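Local coordinates for protein L-glyceraldehyde 3-phosphate reductase (Clostridium beijerinckii, PDB 6HG6) that binds NADPH in a TIM barrel of the aldo-keto reductase family and probably reduces aldehydes such as furfural and methylglyoxal, at residues 59-63 against 64-68; 38-42 against 43-47; 318-321 against 322-326; 274-277 against 278-282. All coordinates share one frame; numbering follows the deposited sequence.

How the interactions relate
Interaction 1 is the buried one: it lies on barrel strand 59-61 and the loop after it, beside the nicotinamide riboside of NADPH. Interactions 2 and 3 sit at the surface, interaction 4 is partly buried, and each of these three begins a helix. Interactions 1 and 2 touch where Pro-68 meets Ser-38. Interactions 3 and 4, with centres about 14 Å apart, are tied by the salt bridge from Arg-274 to Glu-321 and by Ile-325 against Met-281. Capping differs: a carboxylate closes the helix start in interaction 2, whereas threonine capping boxes do so in 3 and 4. Interactions 1 and 4 both reach NADPH, the latter through Ala-279 at its adenine.

Interaction 1: 59-63 against 64-68; sequences HFDLA and NNYGP. With NDP (NADPH dihydro-nicotinamide-adenine-dinucleotide phosphate), chain B; EDO (1,2-ethanediol), chain F.
Tyr-66 holds its CG beside its own backbone N (chi1 -67°), which folds the phenol back over Ala-63, while Asp-61 has CG opposite its N (chi1 -177°) and reaches the cofactor with OD2. The methyl of Ala-63 sits over one face of the Tyr-66 ring, offset toward the rim, in a CH-pi contact with CB 3.5 Å from the ring centroid and 17° off the ring normal. Its nearest ring atom is CE1, 3.4 Å from Ala-63 CB. The backbone O of Asp-61 lies at the ring edge, near its plane. A type I beta turn from Ala-63 to Tyr-66 makes this fold-back possible; its bond from Tyr-66 N to Ala-63 O measures 3.3 Å and is fairly straight at the hydrogen.

The turn follows the second strand of the TIM barrel, where aldo-keto reductases carry an Asp and, a few residues on, a Tyr at the active site. Here O2D of NADPH donates to Asp-61 OD2 at 2.6 Å, and Tyr-66 OH stands 3.3 Å from cofactor atom C2D and 3.4 Å from C2N. Lys-97 NZ makes a salt bridge with Asp-61 OD2 and a hydrogen bond with Tyr-66 OH, and Ser-95 bonds Asp-61 OD1. One lysine thus joins carboxylate and phenol beside the nicotinamide, consistent with the Asp-Tyr-Lys part of the family's catalytic tetrad, in which the tyrosine serves as the acid.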
loop_
_atom_site.group_PDB
_atom_site.type_symbol
_atom_site.label_atom_id
_atom_site.label_comp_id
_atom_site.label_asym_id
_atom_site.label_seq_id
_atom_site.Cartn_x
_atom_site.Cartn_y
_atom_site.Cartn_z
ATOM N N HIS A 59 0.801 -6.375 7.450
ATOM C CA HIS A 59 0.012 -6.162 6.222
ATOM C C HIS A 59 0.904 -6.352 5.006
ATOM O O HIS A 59 1.923 -5.653 4.900
ATOM C CB HIS A 59 -0.698 -4.830 6.267
ATOM C CG HIS A 59 -1.404 -4.514 5.007
ATOM N ND1 HIS A 59 -2.056 -5.519 4.262
ATOM C CD2 HIS A 59 -1.638 -3.346 4.371
ATOM C CE1 HIS A 59 -2.607 -4.942 3.197
ATOM N NE2 HIS A 59 -2.403 -3.619 3.259
ATOM N N PHE A 60 0.530 -7.327 4.183
ATOM C CA PHE A 60 1.147 -7.661 2.889
ATOM C C PHE A 60 0.156 -7.276 1.801
ATOM O O PHE A 60 -0.985 -7.781 1.792
ATOM C CB PHE A 60 1.564 -9.133 2.835
ATOM C CG PHE A 60 2.691 -9.421 3.783
ATOM C CD1 PHE A 60 2.416 -9.742 5.097
ATOM C CD2 PHE A 60 4.015 -9.293 3.401
ATOM C CE1 PHE A 60 3.444 -9.964 5.998
ATOM C CE2 PHE A 60 5.049 -9.507 4.303
ATOM C CZ PHE A 60 4.763 -9.864 5.598
ATOM N N ASP A 61 0.602 -6.403 0.906
ATOM C CA ASP A 61 -0.259 -5.850 -0.167
ATOM C C ASP A 61 0.143 -6.470 -1.496
ATOM O O ASP A 61 1.312 -6.401 -1.897
ATOM C CB ASP A 61 -0.144 -4.322 -0.213
ATOM C CG ASP A 61 -1.045 -3.682 -1.239
ATOM O OD1 ASP A 61 -2.300 -3.675 -1.030
ATOM O OD2 ASP A 61 -0.493 -3.331 -2.323
ATOM N N LEU A 62 -0.827 -7.079 -2.148
ATOM C CA LEU A 62 -0.679 -7.654 -3.489
ATOM C C LEU A 62 -1.744 -7.086 -4.405
ATOM O O LEU A 62 -2.610 -6.286 -3.982
ATOM C CB LEU A 62 -0.793 -9.170 -3.380
ATOM C CG LEU A 62 0.345 -9.806 -2.610
ATOM C CD1 LEU A 62 -0.087 -10.011 -1.153
ATOM C CD2 LEU A 62 0.736 -11.098 -3.259
ATOM N N ALA A 63 -1.637 -7.473 -5.659
ATOM C CA ALA A 63 -2.612 -7.201 -6.714
ATOM C C ALA A 63 -2.486 -8.388 -7.659
ATOM O O ALA A 63 -1.414 -9.051 -7.722
ATOM C CB ALA A 63 -2.364 -5.920 -7.480
ATOM N N ASN A 64 -3.547 -8.602 -8.400
ATOM C CA ASN A 64 -3.560 -9.707 -9.374
ATOM C C ASN A 64 -2.317 -9.639 -10.266
ATOM O O ASN A 64 -1.683 -10.695 -10.491
ATOM C CB ASN A 64 -4.870 -9.765 -10.164
ATOM C CG ASN A 64 -5.275 -8.524 -10.928
ATOM O OD1 ASN A 64 -4.549 -7.511 -10.966
ATOM N ND2 ASN A 64 -6.440 -8.631 -11.563
ATOM N N ASN A 65 -1.988 -8.466 -10.783
ATOM C CA ASN A 65 -1.017 -8.326 -11.881
ATOM C C ASN A 65 0.406 -8.062 -11.389
ATOM O O ASN A 65 1.276 -7.891 -12.273
ATOM C CB ASN A 65 -1.484 -7.314 -12.925
ATOM C CG ASN A 65 -1.461 -5.881 -12.464
ATOM O OD1 ASN A 65 -1.052 -5.583 -11.342
ATOM N ND2 ASN A 65 -1.926 -4.993 -13.329
ATOM N N TYR A 66 0.679 -8.153 -10.083
ATOM C CA TYR A 66 2.066 -7.984 -9.588
ATOM C C TYR A 66 2.946 -9.135 -10.038
ATOM O O TYR A 66 2.519 -10.329 -10.023
ATOM C CB TYR A 66 2.122 -7.855 -8.071
ATOM C CG TYR A 66 1.512 -6.602 -7.521
ATOM C CD1 TYR A 66 1.090 -5.571 -8.344
ATOM C CD2 TYR A 66 1.555 -6.350 -6.162
ATOM C CE1 TYR A 66 0.621 -4.370 -7.830
ATOM C CE2 TYR A 66 1.044 -5.172 -5.631
ATOM C CZ TYR A 66 0.567 -4.172 -6.466
ATOM O OH TYR A 66 0.027 -2.995 -5.966
ATOM N N GLY A 67 4.161 -8.782 -10.446
ATOM C CA GLY A 67 5.198 -9.705 -10.928
ATOM C C GLY A 67 6.440 -8.886 -11.280
ATOM O O GLY A 67 6.981 -8.201 -10.424
ATOM N N PRO A 68 6.880 -8.844 -12.544
ATOM C CA PRO A 68 6.242 -9.565 -13.614
ATOM C C PRO A 68 6.398 -11.069 -13.569
ATOM O O PRO A 68 7.418 -11.574 -13.132
ATOM C CB PRO A 68 6.874 -9.038 -14.917
ATOM C CG PRO A 68 8.233 -8.621 -14.455
ATOM C CD PRO A 68 7.993 -8.052 -13.067
HETATM P PA NDP B . 8.615 2.789 -2.345
HETATM O O1A NDP B . 8.317 4.149 -2.883
HETATM O O2A NDP B . 8.724 2.464 -0.889
HETATM O O5B NDP B . 9.884 2.170 -3.116
HETATM C C5B NDP B . 10.372 0.854 -2.742
HETATM C C4B NDP B . 11.761 0.662 -3.291
HETATM O O4B NDP B . 12.593 1.746 -2.802
HETATM C C3B NDP B . 12.496 -0.623 -2.882
HETATM O O3B NDP B . 12.242 -1.725 -3.749
HETATM C C2B NDP B . 13.947 -0.170 -2.965
HETATM O O2B NDP B . 14.312 -0.183 -4.342
HETATM C C1B NDP B . 13.869 1.264 -2.456
HETATM N N9A NDP B . 14.012 1.434 -1.016
HETATM C C8A NDP B . 13.151 1.010 -0.033
HETATM N N7A NDP B . 13.521 1.363 1.173
HETATM C C5A NDP B . 14.700 2.067 0.978
HETATM C C6A NDP B . 15.583 2.705 1.871
HETATM N N6A NDP B . 15.403 2.735 3.189
HETATM N N1A NDP B . 16.669 3.329 1.344
HETATM C C2A NDP B . 16.842 3.295 0.015
HETATM N N3A NDP B . 16.076 2.735 -0.919
HETATM C C4A NDP B . 15.007 2.130 -0.369
HETATM O O3 NDP B . 7.425 1.809 -2.833
HETATM P PN NDP B . 6.982 1.161 -4.228
HETATM O O1N NDP B . 7.794 -0.077 -4.415
HETATM O O2N NDP B . 6.923 2.186 -5.315
HETATM O O5D NDP B . 5.468 0.741 -3.866
HETATM C C5D NDP B . 5.239 0.073 -2.598
HETATM C C4D NDP B . 3.985 -0.762 -2.698
HETATM O O4D NDP B . 2.865 0.096 -2.984
HETATM C C3D NDP B . 3.932 -1.785 -3.830
HETATM O O3D NDP B . 4.693 -2.937 -3.499
HETATM C C2D NDP B . 2.420 -2.026 -3.900
HETATM O O2D NDP B . 2.019 -2.902 -2.878
HETATM C C1D NDP B . 1.854 -0.628 -3.668
HETATM N N1N NDP B . 1.532 0.069 -4.939
HETATM C C2N NDP B . 0.220 0.298 -5.276
HETATM C C3N NDP B . -0.161 0.679 -6.533
HETATM C C7N NDP B . -1.623 0.902 -6.820
HETATM O O7N NDP B . -2.488 0.633 -5.966
HETATM N N7N NDP B . -1.933 1.367 -8.030
HETATM C C4N NDP B . 0.924 0.858 -7.560
HETATM C C5N NDP B . 2.305 0.786 -7.037
HETATM C C6N NDP B . 2.547 0.485 -5.780
HETATM P P2B NDP B . 15.856 -0.507 -4.695
HETATM O O1X NDP B . 16.535 -1.375 -3.656
HETATM O O2X NDP B . 15.785 -1.196 -6.049
HETATM O O3X NDP B . 16.462 0.887 -4.776
HETATM C C1 EDO F . 9.982 -9.128 -10.024
HETATM O O1 EDO F . 10.821 -10.022 -9.401
HETATM C C2 EDO F . 10.387 -7.731 -9.849
HETATM O O2 EDO F . 9.258 -6.901 -9.889
#

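Interaction 2: 38-42 against 43-47; sequences SNADY and NNMKE. With EDO (1,2-ethanediol), chain E.
Lys-46 sets CG over one face of the Tyr-42 ring, 4.2 Å from the centroid in a CH-pi contact, and carries CD past the rim, 3.2 Å from Tyr-42 CE2. Met-45 arrives differently: its chain runs at about a right angle to Tyr-42, and its bend at chi3 brings CE to the ring edge, near the ring plane, 4.0 Å from Tyr-42 CD1. The same methyl rests 3.8 Å from Ala-40 CB. Both residues reach back across one turn at the start of helix 42-54, where Asp-41 is the N-cap. Its CG, turned opposite the backbone N (chi1 176°), brings OD2 to Asn-44 N at 2.9 Å, met on the anti side and 27° out of the carboxylate plane. A water bonded to Asp-41 OD1 also accepts from Asn-43 N, so both carboxylate oxygens serve the first turn. Main-chain bonds from Met-45 N to Asp-41 O (3.1 Å) and from Lys-46 N to Tyr-42 O (3.0 Å) place Met-45 and Lys-46 one turn on from Asp-41 and Tyr-42. Farther out, Arg-79 makes a cation-pi contact with Tyr-42, Asn-76 of helix 72-85 touches Met-45, and Asn-44 ND2 bonds the carbonyl of Ser-300, an NADPH-binding residue.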
loop_
_atom_site.group_PDB
_atom_site.type_symbol
_atom_site.label_atom_id
_atom_site.label_comp_id
_atom_site.label_asym_id
_atom_site.label_seq_id
_atom_site.Cartn_x
_atom_site.Cartn_y
_atom_site.Cartn_z
ATOM N N SER A 38 8.464 -13.640 -11.326
ATOM C CA SER A 38 8.959 -14.893 -11.925
ATOM C C SER A 38 10.469 -15.009 -11.799
ATOM O O SER A 38 10.957 -16.146 -11.709
ATOM C CB SER A 38 8.556 -14.941 -13.360
ATOM O OG SER A 38 7.192 -14.762 -13.511
ATOM N N ASN A 39 11.174 -13.883 -11.925
ATOM C CA ASN A 39 12.662 -13.816 -11.959
ATOM C C ASN A 39 13.261 -13.633 -10.560
ATOM O O ASN A 39 14.479 -13.667 -10.472
ATOM C CB ASN A 39 13.139 -12.665 -12.843
ATOM C CG ASN A 39 12.867 -12.940 -14.303
ATOM O OD1 ASN A 39 13.252 -13.990 -14.807
ATOM N ND2 ASN A 39 12.175 -12.016 -14.955
ATOM N N ALA A 40 12.438 -13.490 -9.522
ATOM C CA ALA A 40 12.887 -13.245 -8.131
ATOM C C ALA A 40 13.433 -14.539 -7.510
ATOM O O ALA A 40 13.055 -15.636 -7.904
ATOM C CB ALA A 40 11.765 -12.659 -7.316
ATOM N N ASP A 41 14.380 -14.391 -6.603
ATOM C CA ASP A 41 14.975 -15.519 -5.863
ATOM C C ASP A 41 14.020 -15.858 -4.713
ATOM O O ASP A 41 13.693 -14.948 -3.918
ATOM C CB ASP A 41 16.330 -15.121 -5.301
ATOM C CG ASP A 41 16.933 -16.215 -4.445
ATOM O OD1 ASP A 41 17.388 -17.254 -5.025
ATOM O OD2 ASP A 41 16.948 -16.027 -3.212
ATOM N N TYR A 42 13.632 -17.116 -4.596
ATOM C CA TYR A 42 12.643 -17.564 -3.590
ATOM C C TYR A 42 13.155 -17.356 -2.150
ATOM O O TYR A 42 12.365 -16.910 -1.293
ATOM C CB TYR A 42 12.235 -19.007 -3.854
ATOM C CG TYR A 42 11.132 -19.418 -2.923
ATOM C CD1 TYR A 42 9.897 -18.807 -2.995
ATOM C CD2 TYR A 42 11.350 -20.354 -1.929
ATOM C CE1 TYR A 42 8.876 -19.153 -2.130
ATOM C CE2 TYR A 42 10.343 -20.708 -1.049
ATOM C CZ TYR A 42 9.102 -20.107 -1.154
ATOM O OH TYR A 42 8.089 -20.439 -0.290
ATOM N N ASN A 43 14.397 -17.725 -1.865
ATOM C CA ASN A 43 14.989 -17.517 -0.510
ATOM C C ASN A 43 14.990 -16.020 -0.149
ATOM O O ASN A 43 14.675 -15.716 1.021
ATOM C CB ASN A 43 16.337 -18.209 -0.357
ATOM C CG ASN A 43 16.201 -19.721 -0.318
ATOM O OD1 ASN A 43 17.080 -20.443 -0.791
ATOM N ND2 ASN A 43 15.109 -20.226 0.229
ATOM N N ASN A 44 15.246 -15.108 -1.098
ATOM C CA ASN A 44 15.217 -13.653 -0.803
ATOM C C ASN A 44 13.775 -13.222 -0.507
ATOM O O ASN A 44 13.591 -12.441 0.421
ATOM C CB ASN A 44 15.792 -12.775 -1.906
ATOM C CG ASN A 44 16.002 -11.353 -1.423
ATOM O OD1 ASN A 44 16.778 -11.095 -0.495
ATOM N ND2 ASN A 44 15.300 -10.409 -2.026
ATOM N N MET A 45 12.786 -13.684 -1.283
ATOM C CA MET A 45 11.374 -13.283 -1.053
ATOM C C MET A 45 10.949 -13.728 0.345
ATOM O O MET A 45 10.292 -12.936 1.030
ATOM C CB MET A 45 10.425 -13.935 -2.061
ATOM C CG MET A 45 10.691 -13.470 -3.461
ATOM S SD MET A 45 9.453 -14.171 -4.592
ATOM C CE MET A 45 10.336 -15.564 -5.263
ATOM N N LYS A 46 11.255 -14.969 0.714
ATOM C CA LYS A 46 10.928 -15.484 2.071
ATOM C C LYS A 46 11.557 -14.591 3.116
ATOM O O LYS A 46 10.840 -14.196 4.035
ATOM C CB LYS A 46 11.426 -16.906 2.316
ATOM C CG LYS A 46 10.515 -18.002 1.804
ATOM C CD LYS A 46 11.186 -19.341 1.732
ATOM C CE LYS A 46 11.917 -19.749 2.982
ATOM N NZ LYS A 46 12.821 -20.901 2.735
ATOM N N GLU A 47 12.848 -14.291 2.983
ATOM C CA GLU A 47 13.576 -13.481 3.984
ATOM C C GLU A 47 12.956 -12.102 4.067
ATOM O O GLU A 47 12.895 -11.546 5.185
ATOM C CB GLU A 47 15.078 -13.431 3.692
ATOM C CG GLU A 47 15.719 -14.754 3.973
ATOM C CD GLU A 47 15.537 -15.254 5.406
ATOM O OE1 GLU A 47 15.699 -14.429 6.336
ATOM O OE2 GLU A 47 15.215 -16.472 5.589
HETATM C C1 EDO E . 10.681 -18.576 -7.257
HETATM O O1 EDO E . 9.661 -19.306 -6.595
HETATM C C2 EDO E . 10.290 -18.102 -8.607
HETATM O O2 EDO E . 10.014 -16.713 -8.693
HETATM O O HOH W 1 15.980 -19.402 -3.852
#

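Interaction 3: 318-321 against 322-326; sequences TDEE and LMMID
Four consecutive i to i+4 bonds join 318-321, which runs from the N-cap Thr-318 into helix 319-329, to 322-326, and a capping box between Thr-318 and Glu-321 closes the helix start. Leu-322 N donates to Thr-318 O at 3.0 Å, and Ile-325 N to Glu-321 O at 2.9 Å. The bond from Met-324 N to Glu-320 O is more bent, 142° at the hydrogen. In the capping box Glu-321 N gives its hydrogen to Thr-318 OG1 at 2.9 Å, and in return Thr-318 N donates to Glu-321 OE1 at 3.1 Å, approaching from above the carboxylate plane. With CG beside its own N (chi1 -73°) and the rest of the chain extended, Glu-321 runs back toward the helix start and brings OE1 to that amide. Arg-274 forms a salt bridge with the same oxygen, so OE1 is gripped from two parts of the chain and would probably stay ionised.

The apolar face of this peripheral helix, near the end of the barrel chain, carries Leu-322 and Ile-325; Leu-322 touches Trp-285, and Ile-325 meets Trp-285 and Met-281 of helix 278-286 and Leu-267 and Ile-270 of helix 258-273. One turn apart, Glu-320 and Met-324 lie side by side, pointing the same way, with Glu-320 CG 3.9 Å from Met-324 SD.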
loop_
_atom_site.group_PDB
_atom_site.type_symbol
_atom_site.label_atom_id
_atom_site.label_comp_id
_atom_site.label_asym_id
_atom_site.label_seq_id
_atom_site.Cartn_x
_atom_site.Cartn_y
_atom_site.Cartn_z
ATOM N N THR A 318 8.274 20.071 12.559
ATOM C CA THR A 318 8.096 21.492 12.968
ATOM C C THR A 318 7.367 22.183 11.796
ATOM O O THR A 318 7.558 21.724 10.551
ATOM C CB THR A 318 9.432 22.167 13.303
ATOM O OG1 THR A 318 10.309 22.346 12.139
ATOM C CG2 THR A 318 10.193 21.426 14.384
ATOM N N ASP A 319 6.683 23.326 12.106
ATOM C CA ASP A 319 6.027 24.146 11.045
ATOM C C ASP A 319 7.138 24.624 10.078
ATOM O O ASP A 319 6.895 24.635 8.846
ATOM C CB ASP A 319 5.165 25.263 11.663
ATOM C CG ASP A 319 3.931 24.765 12.423
ATOM O OD1 ASP A 319 3.420 23.694 12.088
ATOM O OD2 ASP A 319 3.503 25.449 13.379
ATOM N N GLU A 320 8.361 24.786 10.588
ATOM C CA GLU A 320 9.506 25.249 9.738
ATOM C C GLU A 320 9.919 24.125 8.726
ATOM O O GLU A 320 10.297 24.521 7.466
ATOM C CB GLU A 320 10.737 25.636 10.542
ATOM C CG GLU A 320 11.853 26.170 9.668
ATOM C CD GLU A 320 13.019 26.707 10.479
ATOM O OE1 GLU A 320 13.408 25.954 11.394
ATOM O OE2 GLU A 320 13.504 27.872 10.240
ATOM N N GLU A 321 10.027 22.865 9.270
ATOM C CA GLU A 321 10.444 21.755 8.375
ATOM C C GLU A 321 9.424 21.652 7.254
ATOM O O GLU A 321 9.834 21.456 6.093
ATOM C CB GLU A 321 10.557 20.420 9.111
ATOM C CG GLU A 321 11.763 20.335 10.006
ATOM C CD GLU A 321 11.801 19.144 10.949
ATOM O OE1 GLU A 321 10.762 18.670 11.343
ATOM O OE2 GLU A 321 12.897 18.738 11.323
ATOM N N LEU A 322 8.137 21.688 7.618
ATOM C CA LEU A 322 7.024 21.517 6.674
ATOM C C LEU A 322 6.998 22.629 5.626
ATOM O O LEU A 322 6.853 22.292 4.455
ATOM C CB LEU A 322 5.706 21.453 7.440
ATOM C CG LEU A 322 5.495 20.191 8.290
ATOM C CD1 LEU A 322 4.055 20.107 8.741
ATOM C CD2 LEU A 322 5.913 18.921 7.562
ATOM N N MET A 323 7.116 23.902 6.011
ATOM C CA MET A 323 7.050 24.984 4.999
ATOM C C MET A 323 8.289 24.897 4.088
ATOM O O MET A 323 8.165 25.295 2.864
ATOM C CB MET A 323 6.972 26.356 5.659
ATOM C CG MET A 323 8.299 26.839 6.074
ATOM S SD MET A 323 9.012 28.172 5.094
ATOM C CE MET A 323 8.155 28.040 3.533
ATOM N N MET A 324 9.428 24.367 4.610
ATOM C CA MET A 324 10.650 24.225 3.782
ATOM C C MET A 324 10.449 23.082 2.779
ATOM O O MET A 324 10.799 23.228 1.596
ATOM C CB MET A 324 11.868 23.936 4.654
ATOM C CG MET A 324 12.307 25.177 5.399
ATOM S SD MET A 324 13.674 24.517 6.642
ATOM C CE MET A 324 15.021 24.696 5.170
ATOM N N ILE A 325 9.894 21.975 3.251
ATOM C CA ILE A 325 9.668 20.785 2.390
ATOM C C ILE A 325 8.685 21.155 1.259
ATOM O O ILE A 325 8.746 20.599 0.122
ATOM C CB ILE A 325 9.163 19.597 3.213
ATOM C CG1 ILE A 325 10.293 19.036 4.074
ATOM C CG2 ILE A 325 8.591 18.564 2.277
ATOM C CD1 ILE A 325 9.825 18.058 5.124
ATOM N N ASP A 326 7.646 21.916 1.620
ATOM C CA ASP A 326 6.666 22.401 0.616
ATOM C C ASP A 326 7.330 23.375 -0.371
ATOM O O ASP A 326 7.181 23.203 -1.600
ATOM C CB ASP A 326 5.487 23.084 1.288
ATOM C CG ASP A 326 4.516 22.092 1.903
ATOM O OD1 ASP A 326 4.703 20.805 1.713
ATOM O OD2 ASP A 326 3.551 22.588 2.537
#

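Interaction 4: 274-277 against 278-282; sequences RGQT and LAQMA. With NDP (NADPH dihydro-nicotinamide-adenine-dinucleotide phosphate), chain B.
Among the hydrogen bonds, Thr-277 and Gln-280 exchange two. Gln-280 N donates to Thr-277 OG1 at 3.1 Å, and Thr-277 N to Gln-280 OE1 at 3.0 Å, on a lone pair in the carbonyl plane and nearly straight at 168°. OG1 stands between the backbone N and the carbonyl carbon (chi1 59°), which turns it to the helix amide. Met-281 N closes the turn on Thr-277 O at 2.9 Å. A water donates to both Gln-280 OE1 and Gly-275 O, while Gln-280 NE2 bonds the carbonyl of Glu-307. This reciprocal pair is a capping box opening helix 278-286, shortly after the Schellman motif at Gly-275, a residue of positive phi following helix 258-273. Among the side-chain grips, Arg-274 holds Gln-276 OE1 side-on with NE (2.8 Å) and NH2, the oxygen lying in the guanidinium plane. As for packing, Met-281 crosses Gln-276 and Arg-274 at about right angles: its CB is 3.6 Å from Gln-276 OE1, and its SD 3.7 Å from Arg-274 CD. Toward the cofactor, Ala-279 CB lies 3.8 Å from adenine N1A of NADPH, and Thr-277 OG1 also bonds OE2 of Glu-307, an NADPH-binding residue.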
loop_
_atom_site.group_PDB
_atom_site.type_symbol
_atom_site.label_atom_id
_atom_site.label_comp_id
_atom_site.label_asym_id
_atom_site.label_seq_id
_atom_site.Cartn_x
_atom_site.Cartn_y
_atom_site.Cartn_z
ATOM N N ARG A 274 17.338 16.062 11.132
ATOM C CA ARG A 274 16.375 15.231 11.906
ATOM C C ARG A 274 17.005 13.898 12.338
ATOM O O ARG A 274 16.314 13.147 12.994
ATOM C CB ARG A 274 15.147 14.884 11.055
ATOM C CG ARG A 274 14.248 16.070 10.757
ATOM C CD ARG A 274 13.210 15.731 9.730
ATOM N NE ARG A 274 12.353 14.626 10.101
ATOM C CZ ARG A 274 11.291 14.706 10.875
ATOM N NH1 ARG A 274 10.954 15.848 11.437
ATOM N NH2 ARG A 274 10.595 13.624 11.117
ATOM N N GLY A 275 18.239 13.581 11.946
ATOM C CA GLY A 275 18.870 12.288 12.263
ATOM C C GLY A 275 18.294 11.179 11.408
ATOM O O GLY A 275 18.319 10.041 11.845
ATOM N N GLN A 276 17.758 11.503 10.227
ATOM C CA GLN A 276 17.151 10.529 9.304
ATOM C C GLN A 276 17.846 10.551 7.935
ATOM O O GLN A 276 18.387 11.605 7.539
ATOM C CB GLN A 276 15.687 10.900 9.056
ATOM C CG GLN A 276 14.770 10.783 10.273
ATOM C CD GLN A 276 13.315 10.882 9.874
ATOM O OE1 GLN A 276 12.845 11.924 9.424
ATOM N NE2 GLN A 276 12.572 9.792 10.038
ATOM N N THR A 277 17.768 9.435 7.207
ATOM C CA THR A 277 18.081 9.409 5.763
ATOM C C THR A 277 16.920 10.125 5.057
ATOM O O THR A 277 15.817 10.235 5.668
ATOM C CB THR A 277 18.200 7.972 5.236
ATOM O OG1 THR A 277 16.953 7.333 5.498
ATOM C CG2 THR A 277 19.357 7.202 5.839
ATOM N N LEU A 278 17.125 10.542 3.807
ATOM C CA LEU A 278 16.048 11.148 2.985
ATOM C C LEU A 278 14.879 10.162 2.892
ATOM O O LEU A 278 13.728 10.567 3.146
ATOM C CB LEU A 278 16.595 11.546 1.613
ATOM C CG LEU A 278 15.551 12.114 0.653
ATOM C CD1 LEU A 278 14.738 13.215 1.319
ATOM C CD2 LEU A 278 16.219 12.653 -0.602
ATOM N N ALA A 279 15.141 8.886 2.596
ATOM C CA ALA A 279 14.093 7.847 2.501
ATOM C C ALA A 279 13.287 7.821 3.795
ATOM O O ALA A 279 12.027 7.790 3.732
ATOM C CB ALA A 279 14.685 6.482 2.238
ATOM N N GLN A 280 13.980 7.815 4.931
ATOM C CA GLN A 280 13.299 7.759 6.246
ATOM C C GLN A 280 12.421 9.001 6.430
ATOM O O GLN A 280 11.279 8.837 6.859
ATOM C CB GLN A 280 14.289 7.627 7.384
ATOM C CG GLN A 280 14.820 6.216 7.545
ATOM C CD GLN A 280 15.841 6.185 8.654
ATOM O OE1 GLN A 280 16.646 7.099 8.797
ATOM N NE2 GLN A 280 15.690 5.191 9.521
ATOM N N MET A 281 12.909 10.189 6.054
ATOM C CA MET A 281 12.094 11.411 6.236
ATOM C C MET A 281 10.891 11.361 5.294
ATOM O O MET A 281 9.796 11.805 5.681
ATOM C CB MET A 281 12.883 12.675 5.945
ATOM C CG MET A 281 12.058 13.885 6.234
ATOM S SD MET A 281 12.953 15.420 6.006
ATOM C CE MET A 281 12.908 15.561 4.215
ATOM N N ALA A 282 11.085 10.844 4.078
ATOM C CA ALA A 282 10.010 10.753 3.075
ATOM C C ALA A 282 8.891 9.865 3.630
ATOM O O ALA A 282 7.718 10.194 3.381
ATOM C CB ALA A 282 10.556 10.242 1.753
HETATM P PA NDP B . 8.615 2.789 -2.345
HETATM O O1A NDP B . 8.317 4.149 -2.883
HETATM O O2A NDP B . 8.724 2.464 -0.889
HETATM O O5B NDP B . 9.884 2.170 -3.116
HETATM C C5B NDP B . 10.372 0.854 -2.742
HETATM C C4B NDP B . 11.761 0.662 -3.291
HETATM O O4B NDP B . 12.593 1.746 -2.802
HETATM C C3B NDP B . 12.496 -0.623 -2.882
HETATM O O3B NDP B . 12.242 -1.725 -3.749
HETATM C C2B NDP B . 13.947 -0.170 -2.965
HETATM O O2B NDP B . 14.312 -0.183 -4.342
HETATM C C1B NDP B . 13.869 1.264 -2.456
HETATM N N9A NDP B . 14.012 1.434 -1.016
HETATM C C8A NDP B . 13.151 1.010 -0.033
HETATM N N7A NDP B . 13.521 1.363 1.173
HETATM C C5A NDP B . 14.700 2.067 0.978
HETATM C C6A NDP B . 15.583 2.705 1.871
HETATM N N6A NDP B . 15.403 2.735 3.189
HETATM N N1A NDP B . 16.669 3.329 1.344
HETATM C C2A NDP B . 16.842 3.295 0.015
HETATM N N3A NDP B . 16.076 2.735 -0.919
HETATM C C4A NDP B . 15.007 2.130 -0.369
HETATM O O3 NDP B . 7.425 1.809 -2.833
HETATM P PN NDP B . 6.982 1.161 -4.228
HETATM O O1N NDP B . 7.794 -0.077 -4.415
HETATM O O2N NDP B . 6.923 2.186 -5.315
HETATM O O5D NDP B . 5.468 0.741 -3.866
HETATM C C5D NDP B . 5.239 0.073 -2.598
HETATM C C4D NDP B . 3.985 -0.762 -2.698
HETATM O O4D NDP B . 2.865 0.096 -2.984
HETATM C C3D NDP B . 3.932 -1.785 -3.830
HETATM O O3D NDP B . 4.693 -2.937 -3.499
HETATM C C2D NDP B . 2.420 -2.026 -3.900
HETATM O O2D NDP B . 2.019 -2.902 -2.878
HETATM C C1D NDP B . 1.854 -0.628 -3.668
HETATM N N1N NDP B . 1.532 0.069 -4.939
HETATM C C2N NDP B . 0.220 0.298 -5.276
HETATM C C3N NDP B . -0.161 0.679 -6.533
HETATM C C7N NDP B . -1.623 0.902 -6.820
HETATM O O7N NDP B . -2.488 0.633 -5.966
HETATM N N7N NDP B . -1.933 1.367 -8.030
HETATM C C4N NDP B . 0.924 0.858 -7.560
HETATM C C5N NDP B . 2.305 0.786 -7.037
HETATM C C6N NDP B . 2.547 0.485 -5.780
HETATM P P2B NDP B . 15.856 -0.507 -4.695
HETATM O O1X NDP B . 16.535 -1.375 -3.656
HETATM O O2X NDP B . 15.785 -1.196 -6.049
HETATM O O3X NDP B . 16.462 0.887 -4.776
HETATM O O HOH W 2 18.625 7.295 10.414
#